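Long-range contacts in cruciform cutting endonuclease 1, mitochondrial (Schizosaccharomyces pombe, PDB 1KCF), which cuts four-way DNA (Holliday) junctions at the point of strand exchange and seems to be important for maintaining mitochondrial DNA: residues L43-L47 with D230-A235; S170-W175 with S236-W241. One frame throughout, in Å; residues are numbered along the deposited sequence.

In the fold
Interactions 1 and 2 illustrate how one long helix, 224-253, serves two kinds of packing along its length. Both contacts are buried, but the centre of interaction 1 is about 3 Å from the centre of the chain, that of interaction 2 about 9 Å, with R240 partly exposed at its rim and S170 also partly exposed. In the first, the helix meets strand 42-47 of the central sheet and the chemistry is that of paired acids, a metal site. Immediately further along, residues 236-241 meet helix 168-179 through aromatic rings and an arginine. The two contacts join where Y172 OH probably hydrogen-bonds D230 OD1 and W175 NE1 probably hydrogen-bonds L233 O.

Interaction 1 of 2, residues L43-L47 with D230-A235; sequences LGIDL and DSALIA
The carboxylates of D46 and D230 meet at their oxygen ends, the planes 28° apart and the side chains crossing at about a right angle. D230 OD2 lies beyond the open end of the D46 group, 2.6 Å from D46 OD2 and 2.9 Å from D46 OD1, somewhat raised from its plane. Over the face on the other side sits the methyl of I234, its CD1 3.3 Å from D46 OD2. The backbone N of S231 approaches that same oxygen from the helix side, but its angle is too poor for a hydrogen bond. I234 reaches this place because CG1 stands beside its backbone N (chi1 -72°) and the chain then runs on extended to CD1. D230 uses its other oxygen elsewhere: OD1 takes a salt bridge from R191 and a hydrogen bond from Y172, which together probably fix how the group is turned. D46 and D230 are both assigned as magnesium ligands, and an acid from the first strand facing one from a late helix is the pattern of the RuvC-like, RNase H-fold nucleases. Below the acids the backbones draw close, the CA atoms of G44 and A235 being 4.9 Å apart; a side chain on G44 would press tightly on A235 CB. S231 OG is hydrogen-bonded to S53 OG and to M228 O. Strand 42-47 lies in the sheet between 113-118, whose backbone bonds L43 and I45, and 52-59, which bonds G44, while helix 224-253 packs across this face of the sheet.

Interaction 2 of 2, residues S170-W175 with S236-W241; sequences STYSYW and SGWMRW
W241 drives the edge of its indole against a face of the Y174 ring, a T-shaped pair in which the Y174 ring and the five-membered ring of W241 have centroids 4.6 Å apart and planes at 88°. The nitrogen leads: W241 NE1 stands over the phenol ring, offset toward its rim and 3.3 Å from Y174 CG. The six-membered end of the indole points its edge at the preceding turn of helix 168-179, where W241 CZ2 comes 3.5 Å from S170 O and W241 CH2 touches S170 CB. Y174 meets this edge because its CG is anti to the backbone N (chi1 169°), which carries the ring across to helix 224-253. The phenol also stands with CE2 over the centre of the neighbouring W175 indole, and W175 lies in turn against G237, with W175 CZ2 3.6 Å from G237 CA. A CB on G237 would clash with W175 NE1, whose hydrogen bond goes to L233 O. Within this RNase H-like domain the contact is a helix-on-helix crossing, the axes of 170-175 and 236-241 crossing at 74° with a closest approach of 10.0 Å. R240 bends at chi3 and lays a face of its guanidinium over Y174 OH, the two planes perpendicular, with R240 CD 3.3 Å from that hydroxyl. At the guanidinium edge, R240 NH1 comes 3.1 Å from W175 CZ3. An alanine in place of Y174 is likely to leave the W241 edge without its aromatic face and to take from R240 the hydroxyl beneath its guanidinium, so that W175 alone of these two rings would restrain it. Nearby, S236 OG touches W175 CZ2 while bonding A232 O, and T171 OG1 turns to E117.

Interaction 1 of 2, residues L43-L47 with D230-A235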
ATOM      1  N   LEU A  43      19.975  -3.614  -2.309  1.00 39.65           N
ATOM      2  CA  LEU A  43      19.455  -2.287  -1.994  1.00 39.92           C
ATOM      3  C   LEU A  43      18.656  -2.286  -0.691  1.00 39.78           C
ATOM      4  O   LEU A  43      17.530  -2.781  -0.639  1.00 38.93           O
ATOM      5  CB  LEU A  43      18.570  -1.774  -3.134  1.00 38.43           C
ATOM      6  CG  LEU A  43      17.960  -0.387  -2.906  1.00 39.24           C
ATOM      7  CD1 LEU A  43      19.059   0.668  -2.873  1.00 37.13           C
ATOM      8  CD2 LEU A  43      16.958  -0.075  -4.011  1.00 39.08           C
ATOM      9  N   GLY A  44      19.256  -1.739   0.362  1.00 39.39           N
ATOM     10  CA  GLY A  44      18.582  -1.663   1.644  1.00 40.47           C
ATOM     11  C   GLY A  44      17.813  -0.360   1.742  1.00 41.68           C
ATOM     12  O   GLY A  44      18.376   0.711   1.518  1.00 43.29           O
ATOM     13  N   ILE A  45      16.530  -0.445   2.077  1.00 43.57           N
ATOM     14  CA  ILE A  45      15.695   0.744   2.179  1.00 44.90           C
ATOM     15  C   ILE A  45      15.002   0.933   3.525  1.00 44.73           C
ATOM     16  O   ILE A  45      14.372   0.018   4.056  1.00 43.95           O
ATOM     17  CB  ILE A  45      14.613   0.749   1.088  1.00 47.08           C
ATOM     18  CG1 ILE A  45      15.268   0.826  -0.290  1.00 46.10           C
ATOM     19  CG2 ILE A  45      13.668   1.925   1.298  1.00 50.36           C
ATOM     20  CD1 ILE A  45      14.289   0.713  -1.433  1.00 49.79           C
ATOM     21  N   ASP A  46      15.138   2.137   4.064  1.00 44.70           N
ATOM     22  CA  ASP A  46      14.514   2.510   5.327  1.00 45.34           C
ATOM     23  C   ASP A  46      13.344   3.405   4.956  1.00 44.60           C
ATOM     24  O   ASP A  46      13.539   4.582   4.647  1.00 44.09           O
ATOM     25  CB  ASP A  46      15.492   3.296   6.191  1.00 48.97           C
ATOM     26  CG  ASP A  46      15.910   2.539   7.421  1.00 49.80           C
ATOM     27  OD1 ASP A  46      15.020   2.020   8.124  1.00 48.92           O
ATOM     28  OD2 ASP A  46      17.128   2.471   7.683  1.00 58.07           O
ATOM     29  N   LEU A  47      12.137   2.845   4.976  1.00 43.62           N
ATOM     30  CA  LEU A  47      10.942   3.593   4.602  1.00 45.10           C
ATOM     31  C   LEU A  47      10.637   4.816   5.455  1.00 44.91           C
ATOM     32  O   LEU A  47      10.522   4.737   6.683  1.00 42.24           O
ATOM     33  CB  LEU A  47       9.719   2.678   4.590  1.00 47.58           C
ATOM     34  CG  LEU A  47       9.693   1.603   3.505  1.00 50.29           C
ATOM     35  CD1 LEU A  47       8.497   0.693   3.729  1.00 50.38           C
ATOM     36  CD2 LEU A  47       9.637   2.257   2.136  1.00 49.08           C
ATOM     37  N   ASP A 230      21.336   3.698   9.828  1.00 37.76           N
ATOM     38  CA  ASP A 230      20.240   2.746   9.890  1.00 39.18           C
ATOM     39  C   ASP A 230      20.174   1.870   8.637  1.00 40.75           C
ATOM     40  O   ASP A 230      20.162   0.642   8.738  1.00 39.82           O
ATOM     41  CB  ASP A 230      18.914   3.477  10.080  1.00 42.21           C
ATOM     42  CG  ASP A 230      17.918   2.664  10.876  1.00 48.79           C
ATOM     43  OD1 ASP A 230      18.187   2.431  12.075  1.00 48.06           O
ATOM     44  OD2 ASP A 230      16.880   2.253  10.308  1.00 49.68           O
ATOM     45  N   SER A 231      20.139   2.486   7.458  1.00 39.55           N
ATOM     46  CA  SER A 231      20.071   1.700   6.229  1.00 39.75           C
ATOM     47  C   SER A 231      21.342   0.884   6.002  1.00 39.17           C
ATOM     48  O   SER A 231      21.289  -0.212   5.441  1.00 38.48           O
ATOM     49  CB  SER A 231      19.794   2.600   5.010  1.00 39.17           C
ATOM     50  OG  SER A 231      20.841   3.527   4.784  1.00 40.51           O
ATOM     51  N   ALA A 232      22.485   1.409   6.435  1.00 38.30           N
ATOM     52  CA  ALA A 232      23.744   0.692   6.263  1.00 37.01           C
ATOM     53  C   ALA A 232      23.749  -0.573   7.129  1.00 36.46           C
ATOM     54  O   ALA A 232      24.276  -1.606   6.725  1.00 34.19           O
ATOM     55  CB  ALA A 232      24.921   1.592   6.632  1.00 37.15           C
ATOM     56  N   LEU A 233      23.160  -0.490   8.318  1.00 35.99           N
ATOM     57  CA  LEU A 233      23.101  -1.647   9.214  1.00 36.08           C
ATOM     58  C   LEU A 233      22.112  -2.678   8.696  1.00 35.46           C
ATOM     59  O   LEU A 233      22.250  -3.873   8.965  1.00 36.25           O
ATOM     60  CB  LEU A 233      22.706  -1.221  10.629  1.00 37.29           C
ATOM     61  CG  LEU A 233      23.743  -0.420  11.418  1.00 37.60           C
ATOM     62  CD1 LEU A 233      23.088   0.183  12.641  1.00 34.74           C
ATOM     63  CD2 LEU A 233      24.903  -1.327  11.812  1.00 38.42           C
ATOM     64  N   ILE A 234      21.111  -2.217   7.955  1.00 35.22           N
ATOM     65  CA  ILE A 234      20.123  -3.121   7.385  1.00 35.44           C
ATOM     66  C   ILE A 234      20.788  -3.965   6.299  1.00 37.61           C
ATOM     67  O   ILE A 234      20.773  -5.195   6.362  1.00 38.16           O
ATOM     68  CB  ILE A 234      18.937  -2.338   6.773  1.00 37.93           C
ATOM     69  CG1 ILE A 234      18.071  -1.740   7.888  1.00 39.88           C
ATOM     70  CG2 ILE A 234      18.102  -3.249   5.887  1.00 37.39           C
ATOM     71  CD1 ILE A 234      16.937  -0.857   7.376  1.00 40.77           C
ATOM     72  N   ALA A 235      21.381  -3.293   5.315  1.00 36.39           N
ATOM     73  CA  ALA A 235      22.050  -3.969   4.205  1.00 38.31           C
ATOM     74  C   ALA A 235      23.197  -4.861   4.662  1.00 40.30           C
ATOM     75  O   ALA A 235      23.214  -6.056   4.362  1.00 42.73           O
ATOM     76  CB  ALA A 235      22.573  -2.943   3.208  1.00 36.88           C
TER

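Interaction 2 of 2, residues S170-W175 with S236-W241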
ATOM      1  N   SER A 170      15.314  -7.927  14.271  1.00 52.71           N
ATOM      2  CA  SER A 170      16.370  -8.812  13.792  1.00 54.00           C
ATOM      3  C   SER A 170      17.643  -8.043  13.448  1.00 52.42           C
ATOM      4  O   SER A 170      18.749  -8.488  13.753  1.00 52.21           O
ATOM      5  CB  SER A 170      15.894  -9.589  12.563  1.00 55.56           C
ATOM      6  OG  SER A 170      14.795 -10.424  12.890  1.00 62.03           O
ATOM      7  N   THR A 171      17.484  -6.889  12.807  1.00 51.46           N
ATOM      8  CA  THR A 171      18.626  -6.070  12.426  1.00 50.71           C
ATOM      9  C   THR A 171      19.382  -5.588  13.660  1.00 52.07           C
ATOM     10  O   THR A 171      20.572  -5.853  13.814  1.00 49.98           O
ATOM     11  CB  THR A 171      18.175  -4.845  11.603  1.00 49.76           C
ATOM     12  OG1 THR A 171      17.528  -5.287  10.404  1.00 49.98           O
ATOM     13  CG2 THR A 171      19.366  -3.979  11.233  1.00 50.50           C
ATOM     14  N   TYR A 172      18.672  -4.892  14.542  1.00 54.97           N
ATOM     15  CA  TYR A 172      19.249  -4.345  15.769  1.00 56.87           C
ATOM     16  C   TYR A 172      19.740  -5.419  16.734  1.00 57.08           C
ATOM     17  O   TYR A 172      20.838  -5.318  17.288  1.00 58.17           O
ATOM     18  CB  TYR A 172      18.209  -3.468  16.465  1.00 57.91           C
ATOM     19  CG  TYR A 172      17.692  -2.343  15.597  1.00 60.52           C
ATOM     20  CD1 TYR A 172      16.356  -1.951  15.660  1.00 61.22           C
ATOM     21  CD2 TYR A 172      18.542  -1.657  14.727  1.00 61.26           C
ATOM     22  CE1 TYR A 172      15.875  -0.903  14.880  1.00 62.12           C
ATOM     23  CE2 TYR A 172      18.074  -0.602  13.942  1.00 60.60           C
ATOM     24  CZ  TYR A 172      16.740  -0.232  14.025  1.00 60.91           C
ATOM     25  OH  TYR A 172      16.266   0.817  13.269  1.00 59.30           O
ATOM     26  N   SER A 173      18.915  -6.439  16.944  1.00 56.06           N
ATOM     27  CA  SER A 173      19.264  -7.536  17.838  1.00 55.32           C
ATOM     28  C   SER A 173      20.569  -8.152  17.369  1.00 54.53           C
ATOM     29  O   SER A 173      21.442  -8.489  18.171  1.00 55.74           O
ATOM     30  CB  SER A 173      18.157  -8.596  17.828  1.00 57.64           C
ATOM     31  OG  SER A 173      18.622  -9.835  18.333  1.00 59.75           O
ATOM     32  N   TYR A 174      20.692  -8.294  16.056  1.00 51.53           N
ATOM     33  CA  TYR A 174      21.889  -8.864  15.469  1.00 49.32           C
ATOM     34  C   TYR A 174      23.139  -8.058  15.807  1.00 48.84           C
ATOM     35  O   TYR A 174      24.112  -8.595  16.343  1.00 49.10           O
ATOM     36  CB  TYR A 174      21.752  -8.949  13.947  1.00 46.69           C
ATOM     37  CG  TYR A 174      23.056  -9.295  13.265  1.00 46.06           C
ATOM     38  CD1 TYR A 174      23.598 -10.582  13.353  1.00 45.34           C
ATOM     39  CD2 TYR A 174      23.779  -8.323  12.582  1.00 42.84           C
ATOM     40  CE1 TYR A 174      24.835 -10.884  12.777  1.00 45.23           C
ATOM     41  CE2 TYR A 174      25.010  -8.610  12.008  1.00 44.10           C
ATOM     42  CZ  TYR A 174      25.535  -9.887  12.107  1.00 46.12           C
ATOM     43  OH  TYR A 174      26.763 -10.151  11.540  1.00 46.89           O
ATOM     44  N   TRP A 175      23.116  -6.771  15.486  1.00 48.43           N
ATOM     45  CA  TRP A 175      24.275  -5.927  15.733  1.00 50.24           C
ATOM     46  C   TRP A 175      24.609  -5.721  17.205  1.00 50.52           C
ATOM     47  O   TRP A 175      25.776  -5.571  17.560  1.00 50.40           O
ATOM     48  CB  TRP A 175      24.103  -4.580  15.027  1.00 49.56           C
ATOM     49  CG  TRP A 175      24.266  -4.692  13.536  1.00 49.24           C
ATOM     50  CD1 TRP A 175      23.321  -4.435  12.581  1.00 49.06           C
ATOM     51  CD2 TRP A 175      25.435  -5.131  12.833  1.00 47.76           C
ATOM     52  NE1 TRP A 175      23.828  -4.690  11.331  1.00 46.12           N
ATOM     53  CE2 TRP A 175      25.125  -5.116  11.455  1.00 46.85           C
ATOM     54  CE3 TRP A 175      26.716  -5.536  13.232  1.00 48.61           C
ATOM     55  CZ2 TRP A 175      26.048  -5.490  10.474  1.00 46.85           C
ATOM     56  CZ3 TRP A 175      27.635  -5.909  12.254  1.00 47.86           C
ATOM     57  CH2 TRP A 175      27.293  -5.882  10.892  1.00 48.43           C
ATOM     58  N   SER A 236      24.158  -4.284   5.381  1.00 39.81           N
ATOM     59  CA  SER A 236      25.306  -5.056   5.842  1.00 41.19           C
ATOM     60  C   SER A 236      24.877  -6.179   6.776  1.00 42.02           C
ATOM     61  O   SER A 236      25.446  -7.272   6.747  1.00 43.14           O
ATOM     62  CB  SER A 236      26.328  -4.152   6.539  1.00 39.94           C
ATOM     63  OG  SER A 236      25.832  -3.642   7.762  1.00 44.48           O
ATOM     64  N   GLY A 237      23.867  -5.916   7.599  1.00 41.90           N
ATOM     65  CA  GLY A 237      23.392  -6.932   8.516  1.00 41.58           C
ATOM     66  C   GLY A 237      22.829  -8.125   7.764  1.00 42.86           C
ATOM     67  O   GLY A 237      23.132  -9.271   8.081  1.00 42.81           O
ATOM     68  N   TRP A 238      22.011  -7.856   6.754  1.00 41.79           N
ATOM     69  CA  TRP A 238      21.401  -8.918   5.967  1.00 42.79           C
ATOM     70  C   TRP A 238      22.429  -9.698   5.141  1.00 43.55           C
ATOM     71  O   TRP A 238      22.333 -10.916   4.989  1.00 41.57           O
ATOM     72  CB  TRP A 238      20.348  -8.327   5.031  1.00 39.73           C
ATOM     73  CG  TRP A 238      19.616  -9.355   4.233  1.00 37.16           C
ATOM     74  CD1 TRP A 238      18.521 -10.070   4.624  1.00 33.83           C
ATOM     75  CD2 TRP A 238      19.926  -9.781   2.907  1.00 34.56           C
ATOM     76  NE1 TRP A 238      18.124 -10.915   3.614  1.00 35.47           N
ATOM     77  CE2 TRP A 238      18.973 -10.758   2.544  1.00 33.44           C
ATOM     78  CE3 TRP A 238      20.917  -9.436   1.980  1.00 35.57           C
ATOM     79  CZ2 TRP A 238      18.978 -11.391   1.303  1.00 31.29           C
ATOM     80  CZ3 TRP A 238      20.925 -10.067   0.739  1.00 34.09           C
ATOM     81  CH2 TRP A 238      19.959 -11.034   0.415  1.00 34.15           C
ATOM     82  N   MET A 239      23.405  -8.990   4.590  1.00 44.83           N
ATOM     83  CA  MET A 239      24.420  -9.644   3.784  1.00 47.90           C
ATOM     84  C   MET A 239      25.258 -10.588   4.629  1.00 48.11           C
ATOM     85  O   MET A 239      25.679 -11.640   4.154  1.00 48.78           O
ATOM     86  CB  MET A 239      25.305  -8.600   3.110  1.00 47.62           C
ATOM     87  CG  MET A 239      24.588  -7.844   2.007  1.00 51.61           C
ATOM     88  SD  MET A 239      25.438  -6.329   1.536  1.00 56.52           S
ATOM     89  CE  MET A 239      26.988  -6.973   1.049  1.00 54.38           C
ATOM     90  N   ARG A 240      25.492 -10.220   5.885  1.00 48.93           N
ATOM     91  CA  ARG A 240      26.273 -11.068   6.768  1.00 49.85           C
ATOM     92  C   ARG A 240      25.462 -12.297   7.143  1.00 50.38           C
ATOM     93  O   ARG A 240      26.022 -13.383   7.299  1.00 51.31           O
ATOM     94  CB  ARG A 240      26.702 -10.303   8.024  1.00 53.32           C
ATOM     95  CG  ARG A 240      27.618  -9.117   7.732  1.00 60.14           C
ATOM     96  CD  ARG A 240      28.226  -8.534   9.007  1.00 65.43           C
ATOM     97  NE  ARG A 240      29.315  -9.359   9.526  1.00 70.49           N
ATOM     98  CZ  ARG A 240      29.990  -9.099  10.642  1.00 72.31           C
ATOM     99  NH1 ARG A 240      29.692  -8.031  11.369  1.00 74.06           N
ATOM    100  NH2 ARG A 240      30.966  -9.906  11.031  1.00 75.81           N
ATOM    101  N   TRP A 241      24.145 -12.138   7.279  1.00 48.36           N
ATOM    102  CA  TRP A 241      23.294 -13.275   7.614  1.00 47.03           C
ATOM    103  C   TRP A 241      23.422 -14.319   6.525  1.00 46.71           C
ATOM    104  O   TRP A 241      23.575 -15.506   6.803  1.00 46.83           O
ATOM    105  CB  TRP A 241      21.819 -12.878   7.721  1.00 46.10           C
ATOM    106  CG  TRP A 241      21.502 -11.911   8.809  1.00 45.54           C
ATOM    107  CD1 TRP A 241      22.257 -11.640   9.910  1.00 44.11           C
ATOM    108  CD2 TRP A 241      20.334 -11.087   8.907  1.00 44.93           C
ATOM    109  NE1 TRP A 241      21.635 -10.695  10.689  1.00 44.60           N
ATOM    110  CE2 TRP A 241      20.453 -10.336  10.097  1.00 43.94           C
ATOM    111  CE3 TRP A 241      19.198 -10.909   8.107  1.00 45.08           C
ATOM    112  CZ2 TRP A 241      19.477  -9.417  10.507  1.00 42.10           C
ATOM    113  CZ3 TRP A 241      18.225  -9.992   8.516  1.00 42.67           C
ATOM    114  CH2 TRP A 241      18.375  -9.261   9.705  1.00 41.82           C
TER